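Local coordinates for protein AgaA (Rhizobium radiobacter, PDB 6HLX) that binds the opine agropinic acid as the periplasmic substrate-binding protein of an ABC transporter that imports it into the bacterium, at residues Y39-G43 / T466-L472; L389-Y394 / L417-R421. One frame throughout, in Å; residues are numbered along the deposited sequence.

How the contacts relate
Contact 1 sets the turn 39-43, at the end of strand 37-39, against the loop 466-472 near the far end of the chain, 423 residues on. Contact 2 pairs segment 389-394 on helix 388-393 with segment 417-421 on helix 411-422, 23 residues apart, and both fall in the chain between the segments of contact 1. The centres of the two contacts lie about 22 Å apart and their nearest atoms about 7 Å, without touching. Bound agropinic acid lies about 13 Å from the side chain of Leu472 in contact 1 and equally about 13 Å from that of Tyr393 in contact 2. Trp388 relates them: its ring meets Phe471 and Tyr392 edge-to-face.

Contact 1 of 2, residues Y39-G43 / T466-L472; sequences YGIDG and TNMPGFL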
# COMPACT_ATOMS: atom_id res chain seq x y z
N TYR A 39 -6.02 -7.99 8.53
CA TYR A 39 -6.21 -7.05 9.63
C TYR A 39 -7.70 -6.79 9.86
O TYR A 39 -8.46 -6.65 8.90
CB TYR A 39 -5.52 -5.73 9.28
CG TYR A 39 -4.02 -5.79 9.39
CD1 TYR A 39 -3.39 -5.84 10.64
CD2 TYR A 39 -3.21 -5.78 8.26
CE1 TYR A 39 -2.00 -5.84 10.74
CE2 TYR A 39 -1.82 -5.80 8.35
CZ TYR A 39 -1.22 -5.82 9.60
OH TYR A 39 0.16 -5.82 9.67
N GLY A 40 -8.08 -6.69 11.13
CA GLY A 40 -9.42 -6.32 11.58
C GLY A 40 -9.53 -4.80 11.53
O GLY A 40 -8.52 -4.10 11.36
N ILE A 41 -10.77 -4.27 11.66
CA ILE A 41 -11.02 -2.83 11.55
C ILE A 41 -10.31 -2.01 12.64
O ILE A 41 -10.13 -0.81 12.45
CB ILE A 41 -12.54 -2.50 11.46
CG1 ILE A 41 -13.28 -2.86 12.78
CG2 ILE A 41 -13.16 -3.16 10.22
CD1 ILE A 41 -14.66 -2.21 12.94
N ASP A 42 -9.92 -2.66 13.77
CA ASP A 42 -9.20 -2.02 14.88
C ASP A 42 -7.67 -2.20 14.72
O ASP A 42 -6.90 -1.75 15.57
CB ASP A 42 -9.64 -2.63 16.22
CG ASP A 42 -9.48 -4.15 16.35
OD1 ASP A 42 -9.03 -4.80 15.35
OD2 ASP A 42 -9.80 -4.68 17.43
N GLY A 43 -7.25 -2.86 13.65
CA GLY A 43 -5.83 -3.09 13.38
C GLY A 43 -5.25 -4.36 13.97
O GLY A 43 -4.05 -4.62 13.82
N THR A 466 -15.27 1.60 7.59
CA THR A 466 -14.21 2.12 8.45
C THR A 466 -13.00 2.53 7.63
O THR A 466 -12.47 1.72 6.87
CB THR A 466 -13.77 1.05 9.48
OG1 THR A 466 -14.90 0.64 10.24
CG2 THR A 466 -12.69 1.56 10.46
N ASN A 467 -12.54 3.76 7.85
CA ASN A 467 -11.27 4.23 7.27
C ASN A 467 -10.24 3.69 8.29
O ASN A 467 -10.13 4.21 9.41
CB ASN A 467 -11.24 5.76 7.20
CG ASN A 467 -10.00 6.25 6.46
OD1 ASN A 467 -9.07 5.49 6.20
ND2 ASN A 467 -9.99 7.53 6.11
N MET A 468 -9.61 2.55 7.95
CA MET A 468 -8.77 1.78 8.88
C MET A 468 -7.54 2.56 9.35
O MET A 468 -7.08 3.49 8.67
CB MET A 468 -8.48 0.38 8.35
CG MET A 468 -9.76 -0.51 8.47
SD MET A 468 -9.67 -2.07 7.57
CE MET A 468 -8.19 -2.81 8.26
N PRO A 469 -7.11 2.31 10.61
CA PRO A 469 -6.18 3.25 11.26
C PRO A 469 -4.76 3.31 10.73
O PRO A 469 -4.18 2.29 10.38
CB PRO A 469 -6.22 2.82 12.73
CG PRO A 469 -6.68 1.42 12.73
CD PRO A 469 -7.66 1.34 11.58
N GLY A 470 -4.21 4.53 10.72
CA GLY A 470 -2.83 4.82 10.35
C GLY A 470 -2.45 4.20 9.02
O GLY A 470 -3.14 4.42 8.03
N PHE A 471 -1.41 3.34 9.02
CA PHE A 471 -0.92 2.66 7.81
C PHE A 471 -1.92 1.68 7.17
O PHE A 471 -1.65 1.18 6.07
CB PHE A 471 0.40 1.92 8.13
CG PHE A 471 1.65 2.75 8.17
CD1 PHE A 471 1.65 4.08 7.74
CD2 PHE A 471 2.85 2.21 8.64
CE1 PHE A 471 2.84 4.84 7.73
CE2 PHE A 471 4.03 2.97 8.65
CZ PHE A 471 4.02 4.27 8.19
N LEU A 472 -3.03 1.37 7.84
CA LEU A 472 -4.00 0.42 7.28
C LEU A 472 -5.04 1.07 6.39
O LEU A 472 -5.93 0.37 5.88
CB LEU A 472 -4.71 -0.36 8.41
CG LEU A 472 -3.81 -1.27 9.22
CD1 LEU A 472 -4.55 -1.86 10.35
CD2 LEU A 472 -3.22 -2.36 8.35
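Thr466 meets Ile41 at the outer end of this contact, the two side chains crossing at about a right angle. Its OG1 lies 3.9 Å from Ile41 CD1, while CG2 reaches toward the carbonyl O of Ile41. Met468 then reaches in against the turn. Its chain runs extended through chi2 and bends at chi3 (57°), which carries the methyl CE to within 3.4 Å of Gly40 O and brings it 4.1 Å from Tyr39 CB. The ring of Pro469 lies against the turn, with CD 3.4 Å from Ile41 O. The chain then passes Gly470 into a short 3-10 segment in which Leu472 N hydrogen-bonds to Pro469 O.

Leu472 uses both methyls. CD2 sits over one face of the Tyr39 ring, 3.7 Å from its centroid and 22° off the normal, in a CH-pi contact displaced toward CD2 of that ring. The absence of a side chain on Gly43 lets Leu472 CD1 come within 3.5 Å of Gly43 CA. Gly43 closes a type I beta turn from Gly40 through its N to Gly40 O, 2.9 Å apart. No hydrogen bond joins the two segments; carbon groups pack on the Tyr39 ring and on the carbonyl oxygens of the turn. The hydroxyl of Tyr39 is hydrogen-bonded to Asp129 and to the backbone N of Thr384.

The turn links strand 37-39, an outermost strand of the five-stranded antiparallel sheet, to strand 45-55. The loop facing it follows strand 462-463, and Asn467 ND2 ties it to the end of strand 231-234 through Leu234 O, with Gln454 O as a second acceptor.

Contact 2 of 2, residues L389-Y394 / L417-R421; sequences LSNYYY and LDKGR
Ser390 OG is gripped by two groups: across the contact Arg421 NH2 donates to it at 2.9 Å, nearly straight (174°) and in the guanidinium plane, and Asp387 OD1 hydrogen-bonds to it as well. Arg421 also holds Asp418, one turn back along its own helix. NH1 makes the salt bridge to Asp418 OD1 at 2.8 Å, and NH2 adds a longer, more bent bond to the same oxygen at 3.2 Å, both on its anti side and out of the carboxylate plane. Asp418 OD2 offers its syn lone pair to the hydroxyl of Tyr394, with OH and OD2 2.8 Å apart. Placing CG anti to the backbone N (chi1 -157°) sends the Tyr394 ring toward helix 411-422, its plane 51° from the carboxylate.

Leu417 supplies the apolar part of the contact. Its CD1 lies 3.9 Å from Tyr393 CB and near the edge of the Tyr394 ring, while CD2 meets Leu389 CB at 4.0 Å. The helices run antiparallel, and the axes of the two short segments approach to 11.1 Å, a spacing bridged by side chains.

With NE in a salt bridge to Asp387, NH1 bound to Asp418, and NH2 to Ser390 and Asp418, the rotation of the guanidinium is fixed, and its charge probably stabilises the ionised form of both acids.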
# COMPACT_ATOMS: atom_id res chain seq x y z
N LEU A 389 9.65 -1.41 7.24
CA LEU A 389 10.86 -0.79 6.71
C LEU A 389 11.60 -1.65 5.69
O LEU A 389 12.24 -1.10 4.79
CB LEU A 389 11.79 -0.39 7.87
CG LEU A 389 11.23 0.72 8.78
CD1 LEU A 389 11.98 0.75 10.15
CD2 LEU A 389 11.29 2.09 8.06
N SER A 390 11.58 -3.00 5.85
CA SER A 390 12.33 -3.86 4.91
C SER A 390 11.83 -3.70 3.49
O SER A 390 12.61 -3.70 2.55
CB SER A 390 12.23 -5.33 5.30
OG SER A 390 13.15 -5.63 6.33
N ASN A 391 10.50 -3.55 3.34
CA ASN A 391 9.88 -3.39 2.04
C ASN A 391 10.41 -2.14 1.31
O ASN A 391 10.56 -2.15 0.09
CB ASN A 391 8.36 -3.36 2.21
CG ASN A 391 7.60 -3.17 0.92
OD1 ASN A 391 7.85 -3.85 -0.11
ND2 ASN A 391 6.67 -2.25 0.96
N TYR A 392 10.77 -1.08 2.09
CA TYR A 392 11.32 0.17 1.57
C TYR A 392 12.84 0.16 1.40
O TYR A 392 13.35 0.77 0.46
CB TYR A 392 10.94 1.33 2.53
CG TYR A 392 9.51 1.78 2.33
CD1 TYR A 392 8.44 1.02 2.82
CD2 TYR A 392 9.22 2.94 1.64
CE1 TYR A 392 7.12 1.38 2.56
CE2 TYR A 392 7.90 3.33 1.39
CZ TYR A 392 6.86 2.55 1.86
OH TYR A 392 5.57 2.90 1.55
N TYR A 393 13.57 -0.46 2.35
CA TYR A 393 15.04 -0.33 2.45
C TYR A 393 15.90 -1.54 2.13
O TYR A 393 17.09 -1.35 1.84
CB TYR A 393 15.39 0.11 3.89
CG TYR A 393 15.03 1.56 4.16
CD1 TYR A 393 13.75 1.91 4.57
CD2 TYR A 393 15.97 2.58 4.00
CE1 TYR A 393 13.40 3.24 4.79
CE2 TYR A 393 15.64 3.91 4.24
CZ TYR A 393 14.34 4.24 4.62
OH TYR A 393 14.00 5.55 4.85
N TYR A 394 15.37 -2.76 2.27
CA TYR A 394 16.20 -3.96 2.10
C TYR A 394 16.68 -4.12 0.66
O TYR A 394 16.02 -3.67 -0.27
CB TYR A 394 15.39 -5.20 2.50
CG TYR A 394 16.26 -6.38 2.88
CD1 TYR A 394 16.87 -6.44 4.13
CD2 TYR A 394 16.51 -7.41 1.98
CE1 TYR A 394 17.69 -7.51 4.48
CE2 TYR A 394 17.34 -8.48 2.32
CZ TYR A 394 17.89 -8.55 3.59
OH TYR A 394 18.69 -9.61 3.95
N LEU A 417 18.18 -4.71 9.51
CA LEU A 417 16.78 -5.15 9.31
C LEU A 417 16.62 -6.65 9.57
O LEU A 417 15.62 -7.07 10.14
CB LEU A 417 16.29 -4.79 7.90
CG LEU A 417 16.18 -3.27 7.62
CD1 LEU A 417 16.04 -3.00 6.13
CD2 LEU A 417 15.05 -2.60 8.45
N ASP A 418 17.61 -7.46 9.17
CA ASP A 418 17.57 -8.90 9.43
C ASP A 418 17.56 -9.16 10.94
O ASP A 418 16.76 -9.97 11.42
CB ASP A 418 18.76 -9.61 8.74
CG ASP A 418 18.59 -9.75 7.23
OD1 ASP A 418 17.44 -9.65 6.75
OD2 ASP A 418 19.60 -9.98 6.54
N LYS A 419 18.41 -8.44 11.69
CA LYS A 419 18.46 -8.60 13.15
C LYS A 419 17.14 -8.15 13.79
O LYS A 419 16.63 -8.83 14.69
CB LYS A 419 19.64 -7.82 13.76
CG LYS A 419 19.94 -8.23 15.20
CD LYS A 419 21.12 -7.46 15.79
CE LYS A 419 21.37 -7.85 17.24
NZ LYS A 419 22.46 -7.03 17.85
N GLY A 420 16.57 -7.05 13.28
CA GLY A 420 15.32 -6.51 13.79
C GLY A 420 14.16 -7.48 13.66
O GLY A 420 13.35 -7.61 14.57
N ARG A 421 14.09 -8.19 12.51
CA ARG A 421 13.04 -9.16 12.18
C ARG A 421 13.19 -10.48 12.95
O ARG A 421 12.22 -11.22 13.08
CB ARG A 421 13.15 -9.51 10.69
CG ARG A 421 11.84 -9.56 9.95
CD ARG A 421 12.11 -9.93 8.49
NE ARG A 421 12.88 -8.89 7.79
CZ ARG A 421 14.12 -9.04 7.34
NH1 ARG A 421 14.76 -10.20 7.49
NH2 ARG A 421 14.72 -8.05 6.69